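Local coordinates for protein phosphotriesterase, putative (Deinococcus radiodurans, PDB 4J35) that probably hydrolyses lactones, with two divalent metal ions bound per subunit, and serves here as a template engineered for organophosphate hydrolysis, at residues A3-T7 with I137-V141; A93-F97 with M123-V128; A187-T191 with T217-V222; F226-L231 with R243-L247. The protein carries 7 engineered substitutions. One frame throughout, in Å; residues are numbered along the deposited sequence.

Contact 1: residues A3-T7 with I137-V141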
loop_
_atom_site.group_PDB
_atom_site.type_symbol
_atom_site.label_atom_id
_atom_site.label_comp_id
_atom_site.label_asym_id
_atom_site.label_seq_id
_atom_site.Cartn_x
_atom_site.Cartn_y
_atom_site.Cartn_z
ATOM N N ALA A 3 -7.462 -7.876 12.462
ATOM C CA ALA A 3 -7.389 -6.949 11.333
ATOM C C ALA A 3 -8.795 -6.553 10.953
ATOM O O ALA A 3 -9.687 -7.395 10.904
ATOM C CB ALA A 3 -6.714 -7.613 10.151
ATOM N N GLN A 4 -9.011 -5.277 10.661
ATOM C CA GLN A 4 -10.316 -4.876 10.178
ATOM C C GLN A 4 -10.358 -4.975 8.652
ATOM O O GLN A 4 -9.741 -4.170 7.973
ATOM C CB GLN A 4 -10.630 -3.455 10.646
ATOM C CG GLN A 4 -12.101 -3.111 10.569
ATOM C CD GLN A 4 -12.963 -3.995 11.448
ATOM O OE1 GLN A 4 -12.512 -4.513 12.479
ATOM N NE2 GLN A 4 -14.211 -4.173 11.048
ATOM N N THR A 5 -11.080 -5.960 8.120
ATOM C CA THR A 5 -11.217 -6.119 6.670
ATOM C C THR A 5 -12.560 -5.582 6.238
ATOM O O THR A 5 -13.378 -5.200 7.071
ATOM C CB THR A 5 -11.141 -7.596 6.215
ATOM O OG1 THR A 5 -12.424 -8.222 6.380
ATOM C CG2 THR A 5 -10.101 -8.338 6.982
ATOM N N VAL A 6 -12.790 -5.535 4.936
ATOM C CA VAL A 6 -14.019 -4.961 4.407
ATOM C C VAL A 6 -15.214 -5.909 4.631
ATOM O O VAL A 6 -16.361 -5.512 4.427
ATOM C CB VAL A 6 -13.878 -4.595 2.892
ATOM C CG1 VAL A 6 -12.734 -3.588 2.684
ATOM C CG2 VAL A 6 -13.651 -5.839 2.039
ATOM N N THR A 7 -14.949 -7.145 5.056
ATOM C CA THR A 7 -16.017 -8.059 5.464
ATOM C C THR A 7 -16.086 -8.287 6.983
ATOM O O THR A 7 -16.738 -9.228 7.439
ATOM C CB THR A 7 -15.866 -9.448 4.820
ATOM O OG1 THR A 7 -14.557 -9.969 5.097
ATOM C CG2 THR A 7 -16.106 -9.391 3.321
ATOM N N ILE A 137 -18.441 -0.139 6.572
ATOM C CA ILE A 137 -17.183 -0.766 6.200
ATOM C C ILE A 137 -16.047 0.080 6.762
ATOM O O ILE A 137 -15.943 1.262 6.436
ATOM C CB ILE A 137 -17.043 -0.864 4.688
ATOM C CG1 ILE A 137 -18.265 -1.577 4.110
ATOM C CG2 ILE A 137 -15.767 -1.593 4.326
ATOM C CD1 ILE A 137 -18.237 -1.713 2.620
ATOM N N ARG A 138 -15.200 -0.516 7.596
ATOM C CA ARG A 138 -14.122 0.236 8.219
ATOM C C ARG A 138 -12.781 0.090 7.497
ATOM O O ARG A 138 -12.471 -0.967 6.949
ATOM C CB ARG A 138 -13.990 -0.154 9.692
ATOM C CG ARG A 138 -15.212 0.281 10.517
ATOM C CD ARG A 138 -15.381 -0.611 11.756
ATOM N NE ARG A 138 -14.264 -0.465 12.688
ATOM C CZ ARG A 138 -13.996 -1.306 13.684
ATOM N NH1 ARG A 138 -14.750 -2.380 13.871
ATOM N NH2 ARG A 138 -12.964 -1.075 14.485
ATOM N N ALA A 139 -12.001 1.175 7.494
ATOM C CA ALA A 139 -10.629 1.131 7.002
ATOM C C ALA A 139 -9.770 0.336 7.979
ATOM O O ALA A 139 -9.921 0.469 9.184
ATOM C CB ALA A 139 -10.077 2.534 6.831
ATOM N N GLY A 140 -8.855 -0.471 7.455
ATOM C CA GLY A 140 -7.999 -1.311 8.293
ATOM C C GLY A 140 -6.565 -0.823 8.353
ATOM O O GLY A 140 -5.747 -1.339 9.133
ATOM N N VAL A 141 -6.265 0.182 7.521
ATOM C CA VAL A 141 -4.962 0.822 7.512
ATOM C C VAL A 141 -5.163 2.291 7.230
ATOM O O VAL A 141 -6.160 2.683 6.597
ATOM C CB VAL A 141 -3.994 0.198 6.458
ATOM C CG1 VAL A 141 -3.928 -1.317 6.588
ATOM C CG2 VAL A 141 -4.402 0.548 5.055
HETATM O O HOH W 1 -6.864 -3.313 10.809
HETATM O O HOH W 2 -10.950 -2.718 5.745
HETATM O O HOH W 3 -15.184 -3.300 8.270
#

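Contact 2: residues A93-F97 with M123-V128. Engineered in segment 93-97: Phe97 (natural residue Tyr).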
loop_
_atom_site.group_PDB
_atom_site.type_symbol
_atom_site.label_atom_id
_atom_site.label_comp_id
_atom_site.label_asym_id
_atom_site.label_seq_id
_atom_site.Cartn_x
_atom_site.Cartn_y
_atom_site.Cartn_z
ATOM N N ALA A 93 -7.967 1.333 2.973
ATOM C CA ALA A 93 -7.246 2.436 3.585
ATOM C C ALA A 93 -8.118 3.645 3.862
ATOM O O ALA A 93 -9.143 3.873 3.217
ATOM C CB ALA A 93 -6.108 2.855 2.668
ATOM N N THR A 94 -7.645 4.481 4.797
ATOM C CA THR A 94 -8.126 5.852 4.907
ATOM C C THR A 94 -6.920 6.783 4.763
ATOM O O THR A 94 -5.893 6.575 5.403
ATOM C CB THR A 94 -8.817 6.116 6.235
ATOM O OG1 THR A 94 -9.227 7.479 6.282
ATOM C CG2 THR A 94 -7.905 5.796 7.431
ATOM N N GLY A 95 -7.017 7.755 3.864
ATOM C CA GLY A 95 -5.926 8.685 3.665
ATOM C C GLY A 95 -6.052 9.434 2.366
ATOM O O GLY A 95 -6.954 9.150 1.560
ATOM N N PHE A 96 -5.161 10.398 2.153
ATOM C CA PHE A 96 -5.144 11.141 0.880
ATOM C C PHE A 96 -3.763 11.050 0.254
ATOM O O PHE A 96 -2.792 10.792 0.954
ATOM C CB PHE A 96 -5.414 12.612 1.133
ATOM C CG PHE A 96 -6.856 13.018 1.049
ATOM C CD1 PHE A 96 -7.804 12.490 1.896
ATOM C CD2 PHE A 96 -7.241 13.997 0.177
ATOM C CE1 PHE A 96 -9.120 12.917 1.864
ATOM C CE2 PHE A 96 -8.564 14.447 0.135
ATOM C CZ PHE A 96 -9.505 13.889 0.979
ATOM N N PHE A 97 -3.661 11.320 -1.043
ATOM C CA PHE A 97 -2.403 11.110 -1.776
ATOM C C PHE A 97 -1.450 12.320 -1.690
ATOM O O PHE A 97 -1.878 13.416 -1.340
ATOM C CB PHE A 97 -2.769 10.792 -3.232
ATOM C CG PHE A 97 -1.738 10.038 -3.994
ATOM C CD1 PHE A 97 -1.151 8.883 -3.473
ATOM C CD2 PHE A 97 -1.432 10.412 -5.298
ATOM C CE1 PHE A 97 -0.228 8.144 -4.225
ATOM C CE2 PHE A 97 -0.516 9.667 -6.064
ATOM C CZ PHE A 97 0.087 8.536 -5.523
ATOM N N MET A 123 -11.702 12.517 10.309
ATOM C CA MET A 123 -12.006 11.622 9.175
ATOM C C MET A 123 -11.319 10.274 9.357
ATOM O O MET A 123 -11.926 9.190 9.205
ATOM C CB MET A 123 -11.563 12.284 7.862
ATOM C CG MET A 123 -11.578 11.341 6.660
ATOM S SD MET A 123 -10.844 12.157 5.216
ATOM C CE MET A 123 -9.125 11.765 5.550
ATOM N N MET A 124 -10.029 10.292 9.646
ATOM C CA MET A 124 -9.331 9.032 9.785
ATOM C C MET A 124 -9.938 8.221 10.920
ATOM O O MET A 124 -10.190 7.030 10.766
ATOM C CB MET A 124 -7.851 9.263 10.043
ATOM C CG MET A 124 -7.086 9.743 8.828
ATOM S SD MET A 124 -5.383 10.169 9.277
ATOM C CE MET A 124 -4.735 10.533 7.639
ATOM N N ARG A 125 -10.186 8.874 12.057
ATOM C CA ARG A 125 -10.635 8.155 13.236
ATOM C C ARG A 125 -11.977 7.512 12.942
ATOM O O ARG A 125 -12.201 6.354 13.282
ATOM C CB ARG A 125 -10.769 9.088 14.443
ATOM C CG ARG A 125 -11.169 8.322 15.720
ATOM C CD ARG A 125 -11.536 9.230 16.871
ATOM N NE ARG A 125 -12.556 10.217 16.512
ATOM C CZ ARG A 125 -13.852 9.949 16.361
ATOM N NH1 ARG A 125 -14.311 8.710 16.525
ATOM N NH2 ARG A 125 -14.703 10.922 16.033
ATOM N N THR A 126 -12.861 8.270 12.294
ATOM C CA THR A 126 -14.215 7.805 12.006
ATOM C C THR A 126 -14.179 6.628 11.034
ATOM O O THR A 126 -14.918 5.639 11.176
ATOM C CB THR A 126 -15.082 8.926 11.393
ATOM O OG1 THR A 126 -15.227 9.995 12.339
ATOM C CG2 THR A 126 -16.462 8.399 10.981
ATOM N N GLU A 127 -13.314 6.716 10.032
ATOM C CA GLU A 127 -13.292 5.656 9.028
ATOM C C GLU A 127 -12.652 4.366 9.579
ATOM O O GLU A 127 -13.000 3.268 9.154
ATOM C CB GLU A 127 -12.644 6.155 7.723
ATOM C CG GLU A 127 -13.470 7.239 7.033
ATOM C CD GLU A 127 -12.952 7.628 5.642
ATOM O OE1 GLU A 127 -11.733 7.498 5.392
ATOM O OE2 GLU A 127 -13.786 8.044 4.809
ATOM N N VAL A 128 -11.740 4.497 10.535
ATOM C CA VAL A 128 -11.104 3.342 11.180
ATOM C C VAL A 128 -12.028 2.702 12.239
ATOM O O VAL A 128 -12.054 1.469 12.400
ATOM C CB VAL A 128 -9.785 3.784 11.910
ATOM C CG1 VAL A 128 -9.354 2.776 12.979
ATOM C CG2 VAL A 128 -8.662 4.017 10.904
#

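Contact 3: residues A187-T191 with T217-V222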
loop_
_atom_site.group_PDB
_atom_site.type_symbol
_atom_site.label_atom_id
_atom_site.label_comp_id
_atom_site.label_asym_id
_atom_site.label_seq_id
_atom_site.Cartn_x
_atom_site.Cartn_y
_atom_site.Cartn_z
ATOM N N ALA A 187 9.901 7.747 8.794
ATOM C CA ALA A 187 9.991 6.811 9.893
ATOM C C ALA A 187 10.343 7.619 11.122
ATOM O O ALA A 187 9.780 7.436 12.188
ATOM C CB ALA A 187 11.064 5.734 9.620
ATOM N N GLU A 188 11.235 8.567 10.923
ATOM C CA GLU A 188 11.646 9.446 12.032
ATOM C C GLU A 188 10.517 10.362 12.516
ATOM O O GLU A 188 10.349 10.567 13.730
ATOM C CB GLU A 188 12.791 10.310 11.584
ATOM C CG GLU A 188 13.206 11.290 12.678
ATOM C CD GLU A 188 14.334 12.147 12.222
ATOM O OE1 GLU A 188 14.202 12.742 11.126
ATOM O OE2 GLU A 188 15.354 12.199 12.934
ATOM N N LEU A 189 9.757 10.922 11.578
ATOM C CA LEU A 189 8.624 11.776 11.924
ATOM C C LEU A 189 7.528 10.993 12.663
ATOM O O LEU A 189 7.088 11.380 13.740
ATOM C CB LEU A 189 8.067 12.469 10.676
ATOM C CG LEU A 189 6.797 13.293 10.862
ATOM C CD1 LEU A 189 6.997 14.353 11.972
ATOM C CD2 LEU A 189 6.375 13.972 9.556
ATOM N N LEU A 190 7.075 9.889 12.097
ATOM C CA LEU A 190 6.049 9.093 12.756
ATOM C C LEU A 190 6.481 8.547 14.139
ATOM O O LEU A 190 5.685 8.537 15.079
ATOM C CB LEU A 190 5.648 7.910 11.846
ATOM C CG LEU A 190 4.829 8.335 10.610
ATOM C CD1 LEU A 190 4.736 7.085 9.639
ATOM C CD2 LEU A 190 3.464 8.848 10.974
ATOM N N THR A 191 7.709 8.063 14.259
ATOM C CA THR A 191 8.182 7.577 15.565
ATOM C C THR A 191 8.293 8.739 16.577
ATOM O O THR A 191 7.898 8.584 17.737
ATOM C CB THR A 191 9.526 6.795 15.509
ATOM O OG1 THR A 191 10.545 7.556 14.834
ATOM C CG2 THR A 191 9.319 5.438 14.807
ATOM N N THR A 217 16.423 3.736 7.487
ATOM C CA THR A 217 15.022 3.684 7.812
ATOM C C THR A 217 14.723 2.645 8.880
ATOM O O THR A 217 13.927 2.909 9.812
ATOM C CB THR A 217 14.176 3.341 6.487
ATOM O OG1 THR A 217 14.553 4.249 5.457
ATOM C CG2 THR A 217 12.713 3.508 6.742
ATOM N N LEU A 218 15.371 1.471 8.751
ATOM C CA LEU A 218 15.079 0.292 9.576
ATOM C C LEU A 218 15.498 0.567 11.024
ATOM O O LEU A 218 14.988 -0.004 11.975
ATOM C CB LEU A 218 15.834 -0.928 9.082
ATOM C CG LEU A 218 15.106 -1.492 7.825
ATOM C CD1 LEU A 218 16.022 -2.404 7.081
ATOM C CD2 LEU A 218 13.861 -2.215 8.299
ATOM N N ARG A 219 16.440 1.462 11.133
ATOM C CA ARG A 219 16.925 1.943 12.440
ATOM C C ARG A 219 15.808 2.438 13.398
ATOM O O ARG A 219 15.982 2.437 14.626
ATOM C CB ARG A 219 17.921 3.071 12.172
ATOM C CG ARG A 219 18.638 3.598 13.361
ATOM C CD ARG A 219 19.914 2.803 13.572
ATOM N NE ARG A 219 21.024 3.325 12.773
ATOM C CZ ARG A 219 22.023 4.066 13.254
ATOM N NH1 ARG A 219 22.079 4.377 14.548
ATOM N NH2 ARG A 219 22.982 4.492 12.440
ATOM N N HIS A 220 14.664 2.863 12.849
ATOM C CA HIS A 220 13.589 3.445 13.645
ATOM C C HIS A 220 12.636 2.413 14.156
ATOM O O HIS A 220 11.677 2.743 14.859
ATOM C CB HIS A 220 12.858 4.516 12.837
ATOM C CG HIS A 220 13.702 5.714 12.564
ATOM N ND1 HIS A 220 14.347 5.911 11.366
ATOM C CD2 HIS A 220 14.076 6.739 13.366
ATOM C CE1 HIS A 220 15.049 7.029 11.422
ATOM N NE2 HIS A 220 14.911 7.544 12.632
ATOM N N GLY A 221 12.907 1.161 13.780
ATOM C CA GLY A 221 12.144 0.021 14.248
ATOM C C GLY A 221 10.962 -0.305 13.360
ATOM O O GLY A 221 10.195 -1.225 13.677
ATOM N N VAL A 222 10.788 0.484 12.307
ATOM C CA VAL A 222 9.680 0.289 11.389
ATOM C C VAL A 222 9.993 -0.846 10.437
ATOM O O VAL A 222 11.124 -1.319 10.323
ATOM C CB VAL A 222 9.318 1.575 10.562
ATOM C CG1 VAL A 222 8.877 2.744 11.508
ATOM C CG2 VAL A 222 10.493 2.011 9.645
#

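Contact 4: residues F226-L231 with R243-L247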
loop_
_atom_site.group_PDB
_atom_site.type_symbol
_atom_site.label_atom_id
_atom_site.label_comp_id
_atom_site.label_asym_id
_atom_site.label_seq_id
_atom_site.Cartn_x
_atom_site.Cartn_y
_atom_site.Cartn_z
ATOM N N PHE A 226 9.234 -3.492 -0.176
ATOM C CA PHE A 226 9.629 -3.490 -1.561
ATOM C C PHE A 226 8.312 -3.828 -2.245
ATOM O O PHE A 226 7.986 -5.013 -2.421
ATOM C CB PHE A 226 10.684 -4.591 -1.776
ATOM C CG PHE A 226 12.058 -4.238 -1.231
ATOM C CD1 PHE A 226 12.262 -4.004 0.114
ATOM C CD2 PHE A 226 13.140 -4.151 -2.090
ATOM C CE1 PHE A 226 13.515 -3.698 0.576
ATOM C CE2 PHE A 226 14.372 -3.839 -1.646
ATOM C CZ PHE A 226 14.574 -3.596 -0.299
ATOM N N ASP A 227 7.507 -2.804 -2.544
ATOM C CA ASP A 227 6.132 -3.070 -2.895
ATOM C C ASP A 227 5.720 -2.644 -4.307
ATOM O O ASP A 227 4.529 -2.562 -4.585
ATOM C CB ASP A 227 5.191 -2.477 -1.866
ATOM C CG ASP A 227 5.433 -0.990 -1.641
ATOM O OD1 ASP A 227 6.109 -0.365 -2.472
ATOM O OD2 ASP A 227 4.985 -0.458 -0.606
ATOM N N ARG A 228 6.691 -2.385 -5.179
ATOM C CA ARG A 228 6.377 -2.160 -6.605
ATOM C C ARG A 228 7.124 -3.189 -7.472
ATOM O O ARG A 228 7.570 -2.893 -8.592
ATOM C CB ARG A 228 6.724 -0.729 -7.013
ATOM C CG ARG A 228 6.310 0.295 -5.945
ATOM C CD ARG A 228 6.484 1.710 -6.393
ATOM N NE ARG A 228 5.365 2.152 -7.207
ATOM C CZ ARG A 228 5.277 3.354 -7.761
ATOM N NH1 ARG A 228 6.226 4.264 -7.545
ATOM N NH2 ARG A 228 4.223 3.652 -8.516
ATOM N N ILE A 229 7.257 -4.394 -6.934
ATOM C CA ILE A 229 8.007 -5.454 -7.597
ATOM C C ILE A 229 7.267 -5.779 -8.895
ATOM O O ILE A 229 6.069 -6.008 -8.883
ATOM C CB ILE A 229 8.147 -6.723 -6.732
ATOM C CG1 ILE A 229 8.936 -6.386 -5.430
ATOM C CG2 ILE A 229 8.884 -7.822 -7.484
ATOM C CD1 ILE A 229 9.026 -7.531 -4.452
ATOM N N GLY A 230 8.008 -5.750 -9.988
ATOM C CA GLY A 230 7.436 -5.978 -11.328
ATOM C C GLY A 230 7.392 -4.706 -12.166
ATOM O O GLY A 230 7.310 -4.789 -13.393
ATOM N N LEU A 231 7.453 -3.531 -11.524
ATOM C CA LEU A 231 7.437 -2.262 -12.256
ATOM C C LEU A 231 8.881 -1.817 -12.502
ATOM O O LEU A 231 9.533 -1.290 -11.609
ATOM C CB LEU A 231 6.661 -1.200 -11.467
ATOM C CG LEU A 231 6.423 0.170 -12.105
ATOM C CD1 LEU A 231 5.694 -0.008 -13.438
ATOM C CD2 LEU A 231 5.614 1.054 -11.140
ATOM N N ARG A 243 16.297 -4.699 -7.302
ATOM C CA ARG A 243 15.497 -4.889 -6.102
ATOM C C ARG A 243 16.022 -6.069 -5.311
ATOM O O ARG A 243 16.292 -5.951 -4.131
ATOM C CB ARG A 243 14.031 -5.148 -6.439
ATOM C CG ARG A 243 13.287 -3.927 -6.933
ATOM C CD ARG A 243 11.789 -4.194 -7.051
ATOM N NE ARG A 243 11.073 -2.966 -7.399
ATOM C CZ ARG A 243 10.938 -2.476 -8.629
ATOM N NH1 ARG A 243 11.435 -3.118 -9.685
ATOM N NH2 ARG A 243 10.291 -1.334 -8.806
ATOM N N LEU A 244 16.155 -7.218 -5.954
ATOM C CA LEU A 244 16.458 -8.444 -5.208
ATOM C C LEU A 244 17.892 -8.449 -4.692
ATOM O O LEU A 244 18.196 -9.093 -3.697
ATOM C CB LEU A 244 16.202 -9.699 -6.045
ATOM C CG LEU A 244 14.765 -9.905 -6.516
ATOM C CD1 LEU A 244 14.646 -11.232 -7.225
ATOM C CD2 LEU A 244 13.766 -9.813 -5.375
ATOM N N SER A 245 18.765 -7.734 -5.383
ATOM C CA SER A 245 20.129 -7.578 -4.927
ATOM C C SER A 245 20.137 -6.858 -3.562
ATOM O O SER A 245 20.828 -7.294 -2.639
ATOM C CB SER A 245 20.936 -6.794 -5.964
ATOM O OG SER A 245 22.292 -6.675 -5.568
ATOM N N VAL A 246 19.356 -5.785 -3.420
ATOM C CA VAL A 246 19.309 -5.042 -2.145
ATOM C C VAL A 246 18.637 -5.913 -1.112
ATOM O O VAL A 246 19.099 -6.037 0.021
ATOM C CB VAL A 246 18.536 -3.712 -2.254
ATOM C CG1 VAL A 246 18.486 -2.987 -0.895
ATOM C CG2 VAL A 246 19.170 -2.816 -3.280
ATOM N N LEU A 247 17.559 -6.570 -1.513
ATOM C CA LEU A 247 16.830 -7.424 -0.585
ATOM C C LEU A 247 17.693 -8.548 0.002
ATOM O O LEU A 247 17.605 -8.849 1.200
ATOM C CB LEU A 247 15.636 -8.046 -1.284
ATOM C CG LEU A 247 14.565 -8.645 -0.384
ATOM C CD1 LEU A 247 13.754 -7.534 0.332
ATOM C CD2 LEU A 247 13.652 -9.502 -1.253
#

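Contact 1: residues A3-T7 with I137-V141
In this TIM-barrel metal-dependent hydrolase the chain 137-141 leads up to the metal ligand Lys143, and its Arg138 and Gly140 are flanked by Gln4 of strand 3-5, which pairs antiparallel with strand 8-10 outside the barrel. No direct hydrogen bond joins the two segments; three waters bridge them instead. One water accepts from Gln4 N and donates to Gly140 O at 2.8 Å. A second donates to both Gln4 O and Arg138 O, while a third accepts from Gln4 NE2 and Arg138 N and donates to Thr5 O. The Gln4 carbonyl also meets a weaker partner: a CA-H...O contact brings Gly140 CA to 3.4 Å from Gln4 O. Glycine suits this place because a CB would run into that oxygen.

Gln4 bends at chi2 (62°), which lays its amide over one face of the Arg138 guanidinium. The two planes are 24° apart, with Gln4 CD 3.4 Å above the guanidinium and offset toward its rim, a stack that a long, flat amide can make. Arg138 NE donates to Val128 O, which probably limits how the guanidinium can turn against the amide. Farther along, beta-branched side chains meet, and the apolar end of the contact closes where Val6 CB rests 3.8 Å from Ile137 CG2.

Contact 2: residues A93-F97 with M123-V128
One carboxylate oxygen, Glu127 OE1, draws three donors: the hydroxyl of Thr94 from across the contact, together with Arg74 NH1 and Asn70 ND2. The contact packs the loop after barrel strand 89-91 on helix 116-129 of the TIM barrel. The Thr94 OG1 to Glu127 OE1 bond is 2.7 Å long and uses the anti lone pair, the one directed away from the other carboxylate oxygen. With chi1 at 179°, the Thr94 hydroxyl swings opposite its own backbone nitrogen and toward the helix. Threonine serves two surfaces here, since its methyl CG2 also packs against Val128 CG2 at 4.0 Å. A valine in this position would keep a branched shape but would probably leave Glu127 OE1 without the donor that ties it to Thr94's loop, with Arg74 and Asn70 still holding it. Next along, Gly95 adopts backbone angles at which any CB would press on the preceding carbonyl oxygen. Phe96 then makes a Met-aromatic contact: Met123 SD sits at the ring edge, 5.1 Å from the centroid and 74° off the ring normal. The flexible thioether bends at chi3 and brings CE close to Phe96 CE1. The salt bridge to Arg74 and the two other donors would favour an ionised Glu127 carboxylate.

Contact 3: residues A187-T191 with T217-V222
Ala187 O is gripped twice by Thr191, whose backbone N and hydroxyl reach it from opposite faces of the carbonyl plane. The Thr191 OG1 to Ala187 O bond is 2.8 Å long and supplements the ordinary helical bond from Thr191 N. Chi1 of 53° puts the hydroxyl between the backbone N and carbonyl carbon, folded back on its own helix, and leaves the methyl pointing across the contact, where Thr191 CG2 lies 3.6 Å from His220 O. Threonine thus satisfies its polar arm internally and offers a hydrocarbon one to its neighbour.

The His220 ring lies flat against helix 183-192, one face over the backbone, with Glu188 N 4.0 Å above its centre. From Glu188, CB approaches NE2 of His220 while the carboxylate leads off. His220 ND1 donates a weak bond to Thr217 O (3.4 Å), an oxygen that also accepts from His220 N; a type I turn runs from Leu218 to Gly221. Gly221 has positive phi, which suits a residue without a side chain, and the chain then enters strand 223-226.

Ala187 is small enough to let these parts converge: its CB touches His220 ND1 at 3.7 Å, Val222 CG2 at 3.8 Å and Thr217 CG2 at 4.0 Å. Val222 in turn covers Ile200 and Ile202 of strand 200-202. With no hydrogen bond between the segments, these neighbouring parts of the barrel's outer layer are held by van der Waals packing, the His220 ring laid on the backbone of 187-188, while the Thr191 hydroxyl and His220 ND1 bond within their own segments.

Contact 4: residues F226-L231 with R243-L247
Arg243 reaches out from helix 240-251 with an extended chain and brings the edge of its guanidinium to the carbonyl oxygen of Leu231. Arg243 NH2 donates to Leu231 O at 2.9 Å (146° at the hydrogen), and NH1 adds a weak bond to the same oxygen. NE also forms a salt bridge with Asp206 and NH1 one with Asp240, so this buried charge is probably well compensated. Leu231 O also accepts from Thr237 OG1. Arg228 O stands over one guanidinium face, 3.1 Å above the plane, but it is the turn that uses it, taking Leu231 N at 3.0 Å. In this type II turn Gly230 occupies a conformation in which a CB would strike the preceding carbonyl, and its N is met by Asp240. A leucine in place of Arg243 would probably leave Asp206 and Asp240 without their positive mate and strip Leu231 O of its guanidinium donors.

Apolar packing backs this network. Leu247 CD1 makes a CH-pi contact over the Phe226 ring, 3.8 Å from the centroid, while Val246 CG1 meets the ring at its edge. Arg228 and Asp227 turn instead to the metal ligands Asp264 and His204. The contact thus closes a beta-alpha unit of the TIM barrel, strand 223-226 and helix 240-251, with Leu247 resting on strand 259-261 and Ile229 against helix 291-303.

Contacts 1 and 4 are buried, on opposite sides of the chain's centre, whereas 2 and 3 are partly exposed. Contact 2 is nested within the loop that contact 1 closes, and the two join directly: Ala139 N lies 2.9 Å from Glu127 O and Val141 O 2.9 Å from Thr94 N, both probable hydrogen bonds. Contacts 3 and 4 are in series, adjoining through strand 223-226. Their chemistry differs: water bridges and an amide-guanidinium stack in contact 1, a shared carboxylate in 2, packing of a histidine-bearing turn on a helix in 3, and a charge network in 4. Contact 4 comes nearest the metals, its Arg228 side chain about 5 Å from a cobalt ion.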